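Long-range contacts in ABC transporter ATP-binding protein (PDB 4HZI), which probably binds and hydrolyses ATP as the ATPase subunit of an orphan ABC transporter involved in manganese utilization and tolerance in Leptospira: residues A[61-72]-A[240-250]; A[193-201]-A[225-236]. All coordinates share one frame; numbering follows the deposited sequence.

Contact 1 (A[61-72]-A[240-250]); sequences EHCVLLGRNGAG and FYSKAVLLKEG. With SO4 (sulfate ion), chain C.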
loop_
_atom_site.group_PDB
_atom_site.type_symbol
_atom_site.label_atom_id
_atom_site.label_comp_id
_atom_site.label_asym_id
_atom_site.label_seq_id
_atom_site.Cartn_x
_atom_site.Cartn_y
_atom_site.Cartn_z
ATOM N N GLU A 61 -5.592 3.625 26.261
ATOM C CA GLU A 61 -4.372 3.722 25.501
ATOM C C GLU A 61 -4.581 3.410 23.997
ATOM O O GLU A 61 -5.505 2.651 23.562
ATOM C CB GLU A 61 -3.278 2.787 26.044
ATOM C CG GLU A 61 -2.829 3.144 27.440
ATOM C CD GLU A 61 -1.601 2.362 27.855
ATOM O OE1 GLU A 61 -1.472 1.173 27.423
ATOM O OE2 GLU A 61 -0.784 2.944 28.623
ATOM N N HIS A 62 -3.709 4.007 23.212
ATOM C CA HIS A 62 -3.689 3.814 21.773
ATOM C C HIS A 62 -2.275 3.267 21.465
ATOM O O HIS A 62 -1.265 3.951 21.623
ATOM C CB HIS A 62 -4.027 5.143 21.081
ATOM C CG HIS A 62 -5.417 5.581 21.375
ATOM N ND1 HIS A 62 -6.527 4.902 20.892
ATOM C CD2 HIS A 62 -5.897 6.533 22.223
ATOM C CE1 HIS A 62 -7.625 5.467 21.366
ATOM N NE2 HIS A 62 -7.270 6.462 22.175
ATOM N N CYS A 63 -2.245 2.009 21.012
ATOM C CA CYS A 63 -1.012 1.274 20.789
ATOM C C CYS A 63 -0.885 0.906 19.311
ATOM O O CYS A 63 -1.843 0.469 18.709
ATOM C CB CYS A 63 -1.027 0.001 21.632
ATOM S SG CYS A 63 0.545 -0.908 21.519
ATOM N N VAL A 64 0.274 1.125 18.725
ATOM C CA VAL A 64 0.528 0.726 17.348
ATOM C C VAL A 64 1.331 -0.579 17.334
ATOM O O VAL A 64 2.299 -0.737 18.090
ATOM C CB VAL A 64 1.416 1.715 16.574
ATOM C CG1 VAL A 64 1.466 1.364 15.065
ATOM C CG2 VAL A 64 1.028 3.117 16.765
ATOM N N LEU A 65 0.977 -1.472 16.421
ATOM C CA LEU A 65 1.817 -2.651 16.103
ATOM C C LEU A 65 2.447 -2.398 14.756
ATOM O O LEU A 65 1.759 -2.364 13.720
ATOM C CB LEU A 65 0.961 -3.909 16.088
ATOM C CG LEU A 65 1.565 -5.260 15.731
ATOM C CD1 LEU A 65 2.466 -5.715 16.835
ATOM C CD2 LEU A 65 0.453 -6.307 15.507
ATOM N N LEU A 66 3.745 -2.110 14.759
ATOM C CA LEU A 66 4.490 -1.805 13.537
ATOM C C LEU A 66 5.345 -3.019 13.194
ATOM O O LEU A 66 6.136 -3.503 14.019
ATOM C CB LEU A 66 5.386 -0.592 13.694
ATOM C CG LEU A 66 6.236 -0.170 12.494
ATOM C CD1 LEU A 66 5.409 0.368 11.319
ATOM C CD2 LEU A 66 7.292 0.875 12.839
ATOM N N GLY A 67 5.133 -3.567 12.002
ATOM C CA GLY A 67 5.902 -4.754 11.649
ATOM C C GLY A 67 6.238 -4.786 10.190
ATOM O O GLY A 67 5.561 -4.191 9.409
ATOM N N ARG A 68 7.309 -5.470 9.836
ATOM C CA ARG A 68 7.642 -5.762 8.445
ATOM C C ARG A 68 6.588 -6.619 7.773
ATOM O O ARG A 68 5.820 -7.313 8.441
ATOM C CB ARG A 68 8.980 -6.503 8.388
ATOM C CG ARG A 68 10.116 -5.842 9.179
ATOM C CD ARG A 68 10.920 -4.927 8.322
ATOM N NE ARG A 68 11.516 -5.702 7.263
ATOM C CZ ARG A 68 12.719 -6.274 7.294
ATOM N NH1 ARG A 68 13.534 -6.177 8.368
ATOM N NH2 ARG A 68 13.115 -6.960 6.217
ATOM N N ASN A 69 6.517 -6.622 6.441
ATOM C CA ASN A 69 5.595 -7.629 5.866
ATOM C C ASN A 69 6.168 -9.013 6.121
ATOM O O ASN A 69 7.380 -9.226 6.271
ATOM C CB ASN A 69 5.214 -7.439 4.404
ATOM C CG ASN A 69 4.312 -6.236 4.189
ATOM O OD1 ASN A 69 3.277 -5.972 4.922
ATOM N ND2 ASN A 69 4.713 -5.461 3.195
ATOM N N GLY A 70 5.245 -9.890 6.428
ATOM C CA GLY A 70 5.551 -11.251 6.855
ATOM C C GLY A 70 5.927 -11.406 8.310
ATOM O O GLY A 70 6.273 -12.518 8.732
ATOM N N ALA A 71 5.781 -10.362 9.142
ATOM C CA ALA A 71 6.195 -10.448 10.537
ATOM C C ALA A 71 5.253 -11.225 11.421
ATOM O O ALA A 71 5.583 -11.510 12.553
ATOM C CB ALA A 71 6.392 -9.023 11.150
ATOM N N GLY A 72 4.047 -11.537 10.934
ATOM C CA GLY A 72 3.061 -12.181 11.739
ATOM C C GLY A 72 1.923 -11.324 12.228
ATOM O O GLY A 72 1.191 -11.735 13.125
ATOM N N PHE A 240 -2.009 10.558 18.081
ATOM C CA PHE A 240 -2.466 10.169 19.415
ATOM C C PHE A 240 -1.996 8.758 19.880
ATOM O O PHE A 240 -2.278 8.347 20.968
ATOM C CB PHE A 240 -3.969 10.329 19.576
ATOM C CG PHE A 240 -4.796 9.517 18.662
ATOM C CD1 PHE A 240 -5.107 8.186 18.959
ATOM C CD2 PHE A 240 -5.323 10.067 17.528
ATOM C CE1 PHE A 240 -5.890 7.431 18.112
ATOM C CE2 PHE A 240 -6.100 9.318 16.660
ATOM C CZ PHE A 240 -6.381 7.981 16.935
ATOM N N TYR A 241 -1.304 8.038 19.018
ATOM C CA TYR A 241 -0.690 6.746 19.386
ATOM C C TYR A 241 0.501 6.989 20.286
ATOM O O TYR A 241 1.475 7.651 19.916
ATOM C CB TYR A 241 -0.350 5.905 18.122
ATOM C CG TYR A 241 -1.638 5.285 17.671
ATOM C CD1 TYR A 241 -2.123 4.119 18.259
ATOM C CD2 TYR A 241 -2.449 5.933 16.731
ATOM C CE1 TYR A 241 -3.386 3.626 17.926
ATOM C CE2 TYR A 241 -3.708 5.445 16.409
ATOM C CZ TYR A 241 -4.183 4.315 16.979
ATOM O OH TYR A 241 -5.466 3.873 16.618
ATOM N N SER A 242 0.414 6.490 21.504
ATOM C CA SER A 242 1.448 6.781 22.502
ATOM C C SER A 242 2.366 5.601 22.863
ATOM O O SER A 242 3.380 5.785 23.542
ATOM C CB SER A 242 0.752 7.261 23.780
ATOM O OG SER A 242 0.075 6.190 24.428
ATOM N N LYS A 243 1.999 4.394 22.445
ATOM C CA LYS A 243 2.740 3.149 22.777
ATOM C C LYS A 243 2.906 2.389 21.480
ATOM O O LYS A 243 2.079 2.538 20.564
ATOM C CB LYS A 243 1.930 2.241 23.687
ATOM C CG LYS A 243 1.496 2.820 25.015
ATOM C CD LYS A 243 2.661 2.842 25.980
ATOM C CE LYS A 243 2.967 1.448 26.497
ATOM N NZ LYS A 243 3.308 1.503 27.946
ATOM N N ALA A 244 3.929 1.542 21.400
ATOM C CA ALA A 244 4.103 0.723 20.195
ATOM C C ALA A 244 4.694 -0.629 20.575
ATOM O O ALA A 244 5.340 -0.821 21.632
ATOM C CB ALA A 244 4.972 1.405 19.199
ATOM N N VAL A 245 4.446 -1.560 19.682
ATOM C CA VAL A 245 5.060 -2.862 19.699
ATOM C C VAL A 245 5.696 -3.026 18.317
ATOM O O VAL A 245 5.005 -2.851 17.293
ATOM C CB VAL A 245 3.970 -3.955 19.858
ATOM C CG1 VAL A 245 4.564 -5.367 19.768
ATOM C CG2 VAL A 245 3.216 -3.815 21.152
ATOM N N LEU A 246 6.977 -3.386 18.256
ATOM C CA LEU A 246 7.692 -3.561 17.002
ATOM C C LEU A 246 7.834 -5.090 16.818
ATOM O O LEU A 246 8.254 -5.778 17.755
ATOM C CB LEU A 246 9.091 -2.952 17.055
ATOM C CG LEU A 246 9.215 -1.475 17.399
ATOM C CD1 LEU A 246 10.682 -1.068 17.341
ATOM C CD2 LEU A 246 8.397 -0.555 16.488
ATOM N N LEU A 247 7.349 -5.584 15.678
ATOM C CA LEU A 247 7.243 -7.006 15.417
ATOM C C LEU A 247 8.051 -7.373 14.183
ATOM O O LEU A 247 7.935 -6.751 13.144
ATOM C CB LEU A 247 5.778 -7.404 15.161
ATOM C CG LEU A 247 5.457 -8.885 15.358
ATOM C CD1 LEU A 247 5.380 -9.388 16.786
ATOM C CD2 LEU A 247 4.173 -9.255 14.604
ATOM N N LYS A 248 8.867 -8.423 14.320
ATOM C CA LYS A 248 9.765 -8.868 13.276
ATOM C C LYS A 248 9.922 -10.392 13.392
ATOM O O LYS A 248 10.312 -10.903 14.433
ATOM C CB LYS A 248 11.118 -8.216 13.488
ATOM C CG LYS A 248 12.136 -8.473 12.403
ATOM C CD LYS A 248 13.500 -8.010 12.954
ATOM C CE LYS A 248 14.554 -7.967 11.875
ATOM N NZ LYS A 248 15.844 -7.549 12.487
ATOM N N GLU A 249 9.482 -11.077 12.347
ATOM C CA GLU A 249 9.587 -12.581 12.317
ATOM C C GLU A 249 8.930 -13.233 13.527
ATOM O O GLU A 249 9.463 -14.123 14.163
ATOM C CB GLU A 249 11.050 -12.960 12.156
ATOM C CG GLU A 249 11.620 -12.602 10.797
ATOM C CD GLU A 249 11.533 -13.748 9.789
ATOM O OE1 GLU A 249 10.414 -14.077 9.314
ATOM O OE2 GLU A 249 12.600 -14.325 9.474
ATOM N N GLY A 250 7.736 -12.759 13.876
ATOM C CA GLY A 250 7.007 -13.232 15.020
ATOM C C GLY A 250 7.463 -12.891 16.413
ATOM O O GLY A 250 6.928 -13.418 17.383
HETATM S S SO4 C . 2.138 -9.975 8.267
HETATM O O1 SO4 C . 2.574 -11.378 8.494
HETATM O O2 SO4 C . 2.889 -9.142 9.237
HETATM O O3 SO4 C . 0.724 -9.807 8.600
HETATM O O4 SO4 C . 2.485 -9.689 6.911
HETATM O O HOH W 1 1.243 2.005 29.992
HETATM O O HOH W 2 0.833 5.380 26.706
HETATM O O HOH W 3 -2.520 6.507 24.555
#
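H62 meets two aromatic rings of 240-250 at once. F240 turns its edge to a face of the imidazole, CD1 lying 3.6 Å from H62 CG with the ring planes at 80°, while the imidazole points its own edge at the face of Y241. With CG anti to the carbonyl carbon (chi1 -65°), the H62 ring reaches both, and S227 OG is hydrogen-bonded to its ND1. Beside this cluster V64 CG2 packs 3.4 Å from Y241 CB. E61 OE2 and K243 NZ, 4.4 Å apart, are joined through one water, while the other oxygen, E61 OE1, is hydrogen-bonded to the backbone N of K58.

From here strands 62-67 and 243-248 run parallel as neighbours in the ATPase core sheet, laced by bonds such as V245 N to V64 O (2.8 Å). L65 CD1 rests 3.6 Å from V245 CG1 on one face; on the other L66 and L246 lie side by side.

Past G67 the chain enters a loop consistent with a Walker A P-loop, whose amides G70 N and G72 N bind a sulfate, probably from the crystallisation liquor, where K73 and S74 also reach it. A71 O receives G250 N at 2.8 Å, and L247 CD2 packs against the same oxygen.

Contact 2 (A[193-201]-A[225-236]); sequences DFLIMDEPC and FTSLYITHRPEE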
loop_
_atom_site.group_PDB
_atom_site.type_symbol
_atom_site.label_atom_id
_atom_site.label_comp_id
_atom_site.label_asym_id
_atom_site.label_seq_id
_atom_site.Cartn_x
_atom_site.Cartn_y
_atom_site.Cartn_z
ATOM N N ASP A 193 -15.131 -2.794 23.903
ATOM C CA ASP A 193 -14.146 -2.424 24.928
ATOM C C ASP A 193 -12.919 -1.818 24.267
ATOM O O ASP A 193 -12.309 -0.878 24.790
ATOM C CB ASP A 193 -13.743 -3.684 25.699
ATOM C CG ASP A 193 -14.880 -4.252 26.571
ATOM O OD1 ASP A 193 -15.785 -3.482 26.935
ATOM O OD2 ASP A 193 -14.845 -5.469 26.905
ATOM N N PHE A 194 -12.558 -2.371 23.114
ATOM C CA PHE A 194 -11.447 -1.886 22.310
ATOM C C PHE A 194 -11.609 -2.156 20.805
ATOM O O PHE A 194 -12.410 -3.001 20.373
ATOM C CB PHE A 194 -10.074 -2.269 22.882
ATOM C CG PHE A 194 -9.488 -3.564 22.383
ATOM C CD1 PHE A 194 -9.871 -4.760 22.940
ATOM C CD2 PHE A 194 -8.506 -3.563 21.431
ATOM C CE1 PHE A 194 -9.297 -5.954 22.523
ATOM C CE2 PHE A 194 -7.930 -4.749 20.982
ATOM C CZ PHE A 194 -8.333 -5.932 21.509
ATOM N N LEU A 195 -10.845 -1.415 20.022
ATOM C CA LEU A 195 -10.922 -1.451 18.579
ATOM C C LEU A 195 -9.601 -1.880 17.973
ATOM O O LEU A 195 -8.522 -1.389 18.324
ATOM C CB LEU A 195 -11.259 -0.057 18.064
ATOM C CG LEU A 195 -11.217 0.170 16.557
ATOM C CD1 LEU A 195 -12.114 -0.768 15.756
ATOM C CD2 LEU A 195 -11.676 1.600 16.332
ATOM N N ILE A 196 -9.677 -2.795 17.029
ATOM C CA ILE A 196 -8.505 -3.125 16.231
ATOM C C ILE A 196 -8.627 -2.545 14.834
ATOM O O ILE A 196 -9.589 -2.827 14.129
ATOM C CB ILE A 196 -8.326 -4.649 16.087
ATOM C CG1 ILE A 196 -8.212 -5.346 17.425
ATOM C CG2 ILE A 196 -7.099 -4.911 15.231
ATOM C CD1 ILE A 196 -8.173 -6.884 17.317
ATOM N N MET A 197 -7.683 -1.698 14.435
ATOM C CA MET A 197 -7.656 -1.170 13.086
ATOM C C MET A 197 -6.486 -1.808 12.323
ATOM O O MET A 197 -5.324 -1.490 12.531
ATOM C CB MET A 197 -7.525 0.339 13.080
ATOM C CG MET A 197 -8.799 0.992 13.594
ATOM S SD MET A 197 -8.613 2.752 13.589
ATOM C CE MET A 197 -8.089 2.917 15.287
ATOM N N ASP A 198 -6.833 -2.746 11.462
ATOM C CA ASP A 198 -5.877 -3.591 10.779
ATOM C C ASP A 198 -5.563 -3.017 9.397
ATOM O O ASP A 198 -6.340 -3.225 8.457
ATOM C CB ASP A 198 -6.505 -5.001 10.671
ATOM C CG ASP A 198 -5.545 -6.051 10.126
ATOM O OD1 ASP A 198 -4.336 -5.760 9.968
ATOM O OD2 ASP A 198 -6.033 -7.187 9.869
ATOM N N GLU A 199 -4.493 -2.227 9.288
ATOM C CA GLU A 199 -4.052 -1.653 8.012
ATOM C C GLU A 199 -5.175 -0.774 7.405
ATOM O O GLU A 199 -5.512 -0.933 6.230
ATOM C CB GLU A 199 -3.720 -2.796 7.039
ATOM C CG GLU A 199 -2.508 -3.603 7.482
ATOM C CD GLU A 199 -1.199 -2.926 7.107
ATOM O OE1 GLU A 199 -1.240 -1.756 6.633
ATOM O OE2 GLU A 199 -0.130 -3.554 7.282
ATOM N N PRO A 200 -5.812 0.081 8.228
ATOM C CA PRO A 200 -6.963 0.851 7.776
ATOM C C PRO A 200 -6.639 1.816 6.635
ATOM O O PRO A 200 -7.572 2.221 5.943
ATOM C CB PRO A 200 -7.341 1.654 9.011
ATOM C CG PRO A 200 -6.045 1.866 9.699
ATOM C CD PRO A 200 -5.367 0.523 9.556
ATOM N N CYS A 201 -5.363 2.153 6.397
ATOM C CA CYS A 201 -5.047 3.047 5.264
ATOM C C CYS A 201 -4.783 2.309 3.943
ATOM O O CYS A 201 -4.359 2.926 2.958
ATOM C CB CYS A 201 -3.899 3.965 5.580
ATOM S SG CYS A 201 -4.341 5.145 6.885
ATOM N N PHE A 225 -11.266 6.351 24.008
ATOM C CA PHE A 225 -11.427 4.951 23.545
ATOM C C PHE A 225 -10.072 4.217 23.568
ATOM O O PHE A 225 -9.063 4.806 23.966
ATOM C CB PHE A 225 -12.114 4.850 22.167
ATOM C CG PHE A 225 -11.288 5.323 20.976
ATOM C CD1 PHE A 225 -10.974 6.655 20.779
ATOM C CD2 PHE A 225 -10.857 4.415 20.002
ATOM C CE1 PHE A 225 -10.285 7.069 19.656
ATOM C CE2 PHE A 225 -10.140 4.822 18.891
ATOM C CZ PHE A 225 -9.811 6.144 18.719
ATOM N N THR A 226 -10.099 2.921 23.293
ATOM C CA THR A 226 -8.874 2.083 23.399
ATOM C C THR A 226 -8.676 1.432 22.031
ATOM O O THR A 226 -9.645 0.940 21.445
ATOM C CB THR A 226 -8.996 0.981 24.475
ATOM O OG1 THR A 226 -9.350 1.561 25.732
ATOM C CG2 THR A 226 -7.661 0.281 24.681
ATOM N N SER A 227 -7.447 1.428 21.533
ATOM C CA SER A 227 -7.190 0.889 20.213
ATOM C C SER A 227 -5.825 0.286 19.988
ATOM O O SER A 227 -4.856 0.642 20.638
ATOM C CB SER A 227 -7.488 1.937 19.132
ATOM O OG SER A 227 -6.488 2.891 19.011
ATOM N N LEU A 228 -5.792 -0.568 18.973
ATOM C CA LEU A 228 -4.594 -1.196 18.460
ATOM C C LEU A 228 -4.592 -0.981 16.972
ATOM O O LEU A 228 -5.479 -1.402 16.300
ATOM C CB LEU A 228 -4.595 -2.701 18.757
ATOM C CG LEU A 228 -3.435 -3.521 18.218
ATOM C CD1 LEU A 228 -2.100 -3.091 18.799
ATOM C CD2 LEU A 228 -3.631 -5.007 18.534
ATOM N N TYR A 229 -3.594 -0.296 16.483
ATOM C CA TYR A 229 -3.457 0.113 15.092
ATOM C C TYR A 229 -2.328 -0.689 14.486
ATOM O O TYR A 229 -1.174 -0.635 14.946
ATOM C CB TYR A 229 -3.127 1.591 15.056
ATOM C CG TYR A 229 -3.198 2.300 13.721
ATOM C CD1 TYR A 229 -2.127 2.256 12.816
ATOM C CD2 TYR A 229 -4.316 3.058 13.361
ATOM C CE1 TYR A 229 -2.190 2.938 11.608
ATOM C CE2 TYR A 229 -4.367 3.742 12.156
ATOM C CZ TYR A 229 -3.328 3.651 11.273
ATOM O OH TYR A 229 -3.390 4.326 10.083
ATOM N N ILE A 230 -2.637 -1.416 13.431
ATOM C CA ILE A 230 -1.654 -2.300 12.796
ATOM C C ILE A 230 -1.241 -1.773 11.438
ATOM O O ILE A 230 -2.074 -1.530 10.569
ATOM C CB ILE A 230 -2.276 -3.698 12.645
ATOM C CG1 ILE A 230 -2.655 -4.226 14.059
ATOM C CG2 ILE A 230 -1.291 -4.690 11.992
ATOM C CD1 ILE A 230 -4.040 -4.639 14.115
ATOM N N THR A 231 0.070 -1.632 11.244
ATOM C CA THR A 231 0.621 -1.079 10.029
ATOM C C THR A 231 2.033 -1.576 9.754
ATOM O O THR A 231 2.746 -2.058 10.655
ATOM C CB THR A 231 0.604 0.480 10.058
ATOM O OG1 THR A 231 1.009 0.992 8.796
ATOM C CG2 THR A 231 1.501 1.007 11.119
ATOM N N HIS A 232 2.418 -1.445 8.488
ATOM C CA HIS A 232 3.816 -1.570 8.077
ATOM C C HIS A 232 4.393 -0.255 7.609
ATOM O O HIS A 232 5.537 -0.207 7.196
ATOM C CB HIS A 232 4.039 -2.668 7.043
ATOM C CG HIS A 232 3.455 -2.378 5.699
ATOM N ND1 HIS A 232 2.152 -2.692 5.402
ATOM C CD2 HIS A 232 3.997 -1.889 4.556
ATOM C CE1 HIS A 232 1.895 -2.373 4.143
ATOM N NE2 HIS A 232 2.987 -1.868 3.611
ATOM N N ARG A 233 3.643 0.843 7.746
ATOM C CA ARG A 233 4.105 2.138 7.254
ATOM C C ARG A 233 4.043 3.213 8.321
ATOM O O ARG A 233 2.954 3.702 8.616
ATOM C CB ARG A 233 3.231 2.605 6.089
ATOM C CG ARG A 233 3.421 1.799 4.823
ATOM C CD ARG A 233 2.710 2.527 3.676
ATOM N NE ARG A 233 2.519 1.593 2.588
ATOM C CZ ARG A 233 3.298 1.486 1.514
ATOM N NH1 ARG A 233 4.335 2.311 1.299
ATOM N NH2 ARG A 233 3.012 0.544 0.624
ATOM N N PRO A 234 5.202 3.636 8.844
ATOM C CA PRO A 234 5.208 4.604 9.934
ATOM C C PRO A 234 4.458 5.884 9.631
ATOM O O PRO A 234 3.836 6.453 10.553
ATOM C CB PRO A 234 6.698 4.872 10.131
ATOM C CG PRO A 234 7.305 3.575 9.835
ATOM C CD PRO A 234 6.555 3.078 8.642
ATOM N N GLU A 235 4.404 6.284 8.370
ATOM C CA GLU A 235 3.720 7.540 8.012
ATOM C C GLU A 235 2.211 7.521 8.169
ATOM O O GLU A 235 1.593 8.573 8.157
ATOM C CB GLU A 235 4.087 8.026 6.584
ATOM C CG GLU A 235 3.648 7.103 5.464
ATOM C CD GLU A 235 4.645 5.950 5.188
ATOM O OE1 GLU A 235 5.496 5.538 6.052
ATOM O OE2 GLU A 235 4.588 5.473 4.057
ATOM N N GLU A 236 1.628 6.338 8.349
ATOM C CA GLU A 236 0.201 6.147 8.529
ATOM C C GLU A 236 -0.267 6.287 9.966
ATOM O O GLU A 236 -1.449 6.031 10.239
ATOM C CB GLU A 236 -0.179 4.728 8.080
ATOM C CG GLU A 236 -0.153 4.547 6.581
ATOM C CD GLU A 236 -0.420 3.120 6.129
ATOM O OE1 GLU A 236 -0.697 2.205 6.962
ATOM O OE2 GLU A 236 -0.395 2.947 4.911
HETATM O O HOH W 4 -12.733 1.505 23.289
HETATM O O HOH W 5 -12.204 0.842 26.703
#
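Strands 194-198 and 227-231 are the two parallel strands of a beta-alpha-beta unit, connected through helix 206-222 and lying side by side in the middle of the core sheet. Their ladder runs from L195 N to T226 O as far as E199 N to I230 O, with I230 N to M197 O (2.8 Å) among its straighter bonds at 171°. At its start two waters bridge D193 O to T226, one through the backbone N and the other through OG1; T226 OG1 is also hydrogen-bonded to the backbone N of N60.

I196 and I230 pack on the face that carries helix 73-80: CG2 of I196 presses 3.3 Å from CD1 of I230, tighter than usual carbon contact, and I230 also touches K73 and V77. The other face carries M197 and Y229. Here P200 leans on the phenol, its CG 3.5 Å from Y229 CE2 and its CD above one face, offset toward the rim. The Y229 hydroxyl makes a weak bond to E236 O.

Beyond the strands the contact becomes polar. E199 folds back at chi2 (-81°), and its OE2 accepts H232 ND1 at 3.1 Å on the syn side of the carboxylate; the bond is straight (167°) and lies in the imidazole plane, though somewhat out of the carboxylate plane. T231 OG1 donates to E236 OE1 from above that carboxylate and accepts R233 N in an ST turn. This pins E236 near E199, whose OE1 is 4.0 Å from E236 OE1. H232 packs against N69 of the same chain and D205 of the second subunit. D198 at the end of one strand with E199 just after it, and a histidine following the next strand, is consistent with the Walker B motif and H-loop of ABC ATPases.

How the contacts relate
Following the chain, segment 61-72 comes first and supplies one central strand and the sulfate-binding loop. Segment 193-201 follows much later, and 225-236 returns beside it after helix 206-222, so contact 2 closes a short loop. Only then does 240-250 come back to 61-72 and complete contact 1, whose far longer loop encloses contact 2 entirely; the two are nested and do not cross. Strand 62-67 lies between 227-231 and 243-248 in the sheet, so both contacts belong to the same sheet: L65 N lies 2.7 Å from Y229 O, a probable hydrogen bond. Together they join four adjacent parallel strands, and both contacts reach the second subunit.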